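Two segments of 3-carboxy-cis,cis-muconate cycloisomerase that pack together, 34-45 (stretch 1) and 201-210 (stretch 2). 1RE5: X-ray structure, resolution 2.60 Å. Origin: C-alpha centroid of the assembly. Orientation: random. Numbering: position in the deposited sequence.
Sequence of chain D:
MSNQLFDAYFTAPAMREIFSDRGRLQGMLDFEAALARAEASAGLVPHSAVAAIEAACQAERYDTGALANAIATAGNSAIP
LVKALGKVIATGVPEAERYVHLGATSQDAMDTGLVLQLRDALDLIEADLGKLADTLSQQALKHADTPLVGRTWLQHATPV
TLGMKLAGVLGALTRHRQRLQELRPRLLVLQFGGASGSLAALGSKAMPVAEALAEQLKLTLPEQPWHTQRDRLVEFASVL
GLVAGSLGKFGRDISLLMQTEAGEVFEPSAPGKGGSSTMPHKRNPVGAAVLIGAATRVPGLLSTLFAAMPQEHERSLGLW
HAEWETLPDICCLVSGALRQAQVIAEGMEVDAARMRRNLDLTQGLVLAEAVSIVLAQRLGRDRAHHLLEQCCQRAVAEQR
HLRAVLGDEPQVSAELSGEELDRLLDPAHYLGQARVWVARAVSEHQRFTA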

# COMPACT_ATOMS: atom_id res chain seq x y z
N ALA D 34 -35.15 -9.35 12.27
CA ALA D 34 -35.16 -10.65 11.61
C ALA D 34 -34.86 -11.80 12.60
O ALA D 34 -35.40 -12.89 12.46
N LEU D 35 -33.99 -11.54 13.58
CA LEU D 35 -33.59 -12.54 14.58
C LEU D 35 -34.80 -12.98 15.40
O LEU D 35 -35.10 -14.17 15.51
N ALA D 36 -35.50 -12.00 15.98
CA ALA D 36 -36.69 -12.26 16.79
C ALA D 36 -37.70 -13.08 15.98
O ALA D 36 -38.23 -14.10 16.44
N ARG D 37 -37.95 -12.63 14.76
CA ARG D 37 -38.87 -13.28 13.85
C ARG D 37 -38.49 -14.75 13.64
O ARG D 37 -39.33 -15.65 13.76
N ALA D 38 -37.22 -15.00 13.36
CA ALA D 38 -36.76 -16.36 13.11
C ALA D 38 -36.78 -17.25 14.33
O ALA D 38 -37.04 -18.45 14.23
N GLU D 39 -36.51 -16.68 15.49
CA GLU D 39 -36.50 -17.48 16.71
C GLU D 39 -37.92 -17.75 17.20
O GLU D 39 -38.18 -18.76 17.85
N ALA D 40 -38.84 -16.84 16.87
CA ALA D 40 -40.23 -17.00 17.26
C ALA D 40 -40.78 -18.25 16.58
O ALA D 40 -41.42 -19.08 17.21
N SER D 41 -40.51 -18.37 15.28
CA SER D 41 -40.97 -19.51 14.50
C SER D 41 -40.25 -20.80 14.87
O SER D 41 -40.48 -21.83 14.24
N ALA D 42 -39.38 -20.73 15.86
CA ALA D 42 -38.64 -21.91 16.32
C ALA D 42 -39.09 -22.20 17.74
O ALA D 42 -38.66 -23.17 18.37
N GLY D 43 -39.97 -21.33 18.24
CA GLY D 43 -40.51 -21.48 19.57
C GLY D 43 -39.60 -20.97 20.67
O GLY D 43 -39.60 -21.51 21.77
N LEU D 44 -38.82 -19.94 20.38
CA LEU D 44 -37.91 -19.39 21.39
C LEU D 44 -38.36 -18.01 21.86
O LEU D 44 -37.92 -17.53 22.90
N VAL D 45 -39.24 -17.38 21.09
CA VAL D 45 -39.72 -16.05 21.43
C VAL D 45 -41.22 -15.87 21.18
O VAL D 45 -41.73 -16.24 20.11
N ALA D 201 -25.38 -21.56 22.53
CA ALA D 201 -26.46 -20.97 23.32
C ALA D 201 -27.87 -21.29 22.82
O ALA D 201 -28.86 -21.17 23.57
N LEU D 202 -27.99 -21.70 21.56
CA LEU D 202 -29.28 -22.04 21.01
C LEU D 202 -29.54 -23.53 21.11
O LEU D 202 -30.63 -24.00 20.75
N GLY D 203 -28.56 -24.27 21.59
CA GLY D 203 -28.74 -25.70 21.69
C GLY D 203 -29.13 -26.31 20.35
O GLY D 203 -28.57 -25.95 19.32
N SER D 204 -30.12 -27.20 20.37
CA SER D 204 -30.58 -27.89 19.16
C SER D 204 -31.45 -27.05 18.23
O SER D 204 -31.81 -27.51 17.14
N LYS D 205 -31.80 -25.83 18.65
CA LYS D 205 -32.60 -24.93 17.81
C LYS D 205 -31.68 -24.07 16.94
O LYS D 205 -32.16 -23.19 16.20
N ALA D 206 -30.38 -24.33 17.02
CA ALA D 206 -29.36 -23.58 16.27
C ALA D 206 -29.60 -23.50 14.76
O ALA D 206 -29.87 -22.42 14.21
N MET D 207 -29.50 -24.65 14.08
CA MET D 207 -29.70 -24.69 12.63
C MET D 207 -31.08 -24.20 12.20
O MET D 207 -31.20 -23.48 11.20
N PRO D 208 -32.13 -24.59 12.93
CA PRO D 208 -33.46 -24.13 12.54
C PRO D 208 -33.53 -22.61 12.57
O PRO D 208 -34.03 -21.98 11.64
N VAL D 209 -33.01 -22.02 13.64
CA VAL D 209 -33.03 -20.57 13.76
C VAL D 209 -32.18 -19.95 12.67
O VAL D 209 -32.56 -18.94 12.05
N ALA D 210 -31.02 -20.56 12.42
CA ALA D 210 -30.08 -20.10 11.40
C ALA D 210 -30.72 -20.01 10.01
O ALA D 210 -30.67 -18.97 9.35

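Stretch 1 is the end of a helix and the turn after it, and it packs mainly on V209 of stretch 2. The contact is largely apolar. A34, A36 and R37 lie out of reach. L35 has its CA-to-CB bond sideways, but its end comes nearer: CD2 sits 4.4 Å from V209 CG1. Its chi1 and chi2 both fall between wells. A38 points toward stretch 2, and its CB lies 3.8 Å from the backbone O of V209. The methyl of A38 therefore meets backbone at its closest point, not the valine side chain.

E39 starts sideways with chi1 m and chi2 t, and its end turns in. Its CG is 3.4 Å from V209 CG1, so the aliphatic part of the chain packs on the valine. Its OE2 is 3.6 Å from L202 CD2, an apolar neighbour. V209 is t, and L202 is m, t.

S41 does not reach across; its OG, with chi1 p, donates to A38 O at 2.8 Å. A42 points toward stretch 2 and sets CB 3.8 Å from V209 CG2. G43 follows with positive phi in a Schellman motif. L44, m at both chi angles, also points in, and its CD2 lies 3.5 Å from K205 CG. K205 is m, m, t, t; its extended outer part brings NZ 3.5 Å from A42 O.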

# COMPACT_ATOMS: atom_id res chain seq x y z
CB ALA D 34 -34.14 -10.65 10.48
CB LEU D 35 -32.54 -11.96 15.55
CG LEU D 35 -31.38 -12.85 16.05
CD1 LEU D 35 -31.02 -12.43 17.45
CD2 LEU D 35 -31.74 -14.32 16.05
CB ALA D 36 -37.31 -10.94 17.23
CB ARG D 37 -38.84 -12.54 12.51
CG ARG D 37 -40.15 -12.48 11.75
CD ARG D 37 -39.95 -11.64 10.50
NE ARG D 37 -39.47 -10.30 10.83
CZ ARG D 37 -38.62 -9.59 10.07
NH1 ARG D 37 -38.15 -10.10 8.93
NH2 ARG D 37 -38.24 -8.37 10.45
CB ALA D 38 -35.35 -16.34 12.51
CB GLU D 39 -35.66 -16.78 17.78
CG GLU D 39 -34.21 -16.59 17.35
CD GLU D 39 -33.34 -16.01 18.45
OE1 GLU D 39 -33.70 -14.94 19.00
OE2 GLU D 39 -32.29 -16.62 18.74
CB ALA D 40 -41.04 -15.78 16.86
CB SER D 41 -40.76 -19.23 13.02
OG SER D 41 -39.39 -18.98 12.76
CB ALA D 42 -37.15 -21.63 16.28
CB LEU D 44 -36.49 -19.30 20.83
CG LEU D 44 -35.60 -20.54 20.97
CD1 LEU D 44 -35.43 -20.84 22.44
CD2 LEU D 44 -36.21 -21.73 20.24
CB VAL D 45 -38.95 -14.94 20.64
CG1 VAL D 45 -39.60 -13.57 20.85
CG2 VAL D 45 -37.50 -14.91 21.11
CB ALA D 201 -26.28 -19.46 23.40
CB LEU D 202 -29.36 -21.61 19.55
CG LEU D 202 -29.33 -20.10 19.32
CD1 LEU D 202 -29.51 -19.83 17.84
CD2 LEU D 202 -30.44 -19.40 20.13
CB SER D 204 -31.34 -29.15 19.56
OG SER D 204 -32.38 -28.84 20.48
CB LYS D 205 -33.46 -24.00 18.68
CG LYS D 205 -34.51 -24.70 19.52
CD LYS D 205 -35.56 -25.38 18.66
CE LYS D 205 -36.72 -25.88 19.52
NZ LYS D 205 -37.82 -26.52 18.73
CB ALA D 206 -27.98 -24.16 16.56
CB MET D 207 -29.46 -26.10 12.09
CG MET D 207 -28.00 -26.50 12.12
SD MET D 207 -26.98 -25.27 11.29
CE MET D 207 -27.34 -25.67 9.58
CB PRO D 208 -34.37 -24.78 13.57
CG PRO D 208 -33.66 -26.07 13.86
CD PRO D 208 -32.22 -25.62 13.99
CB VAL D 209 -32.52 -20.12 15.15
CG1 VAL D 209 -32.42 -18.60 15.21
CG2 VAL D 209 -33.46 -20.61 16.24
CB ALA D 210 -28.87 -21.03 11.36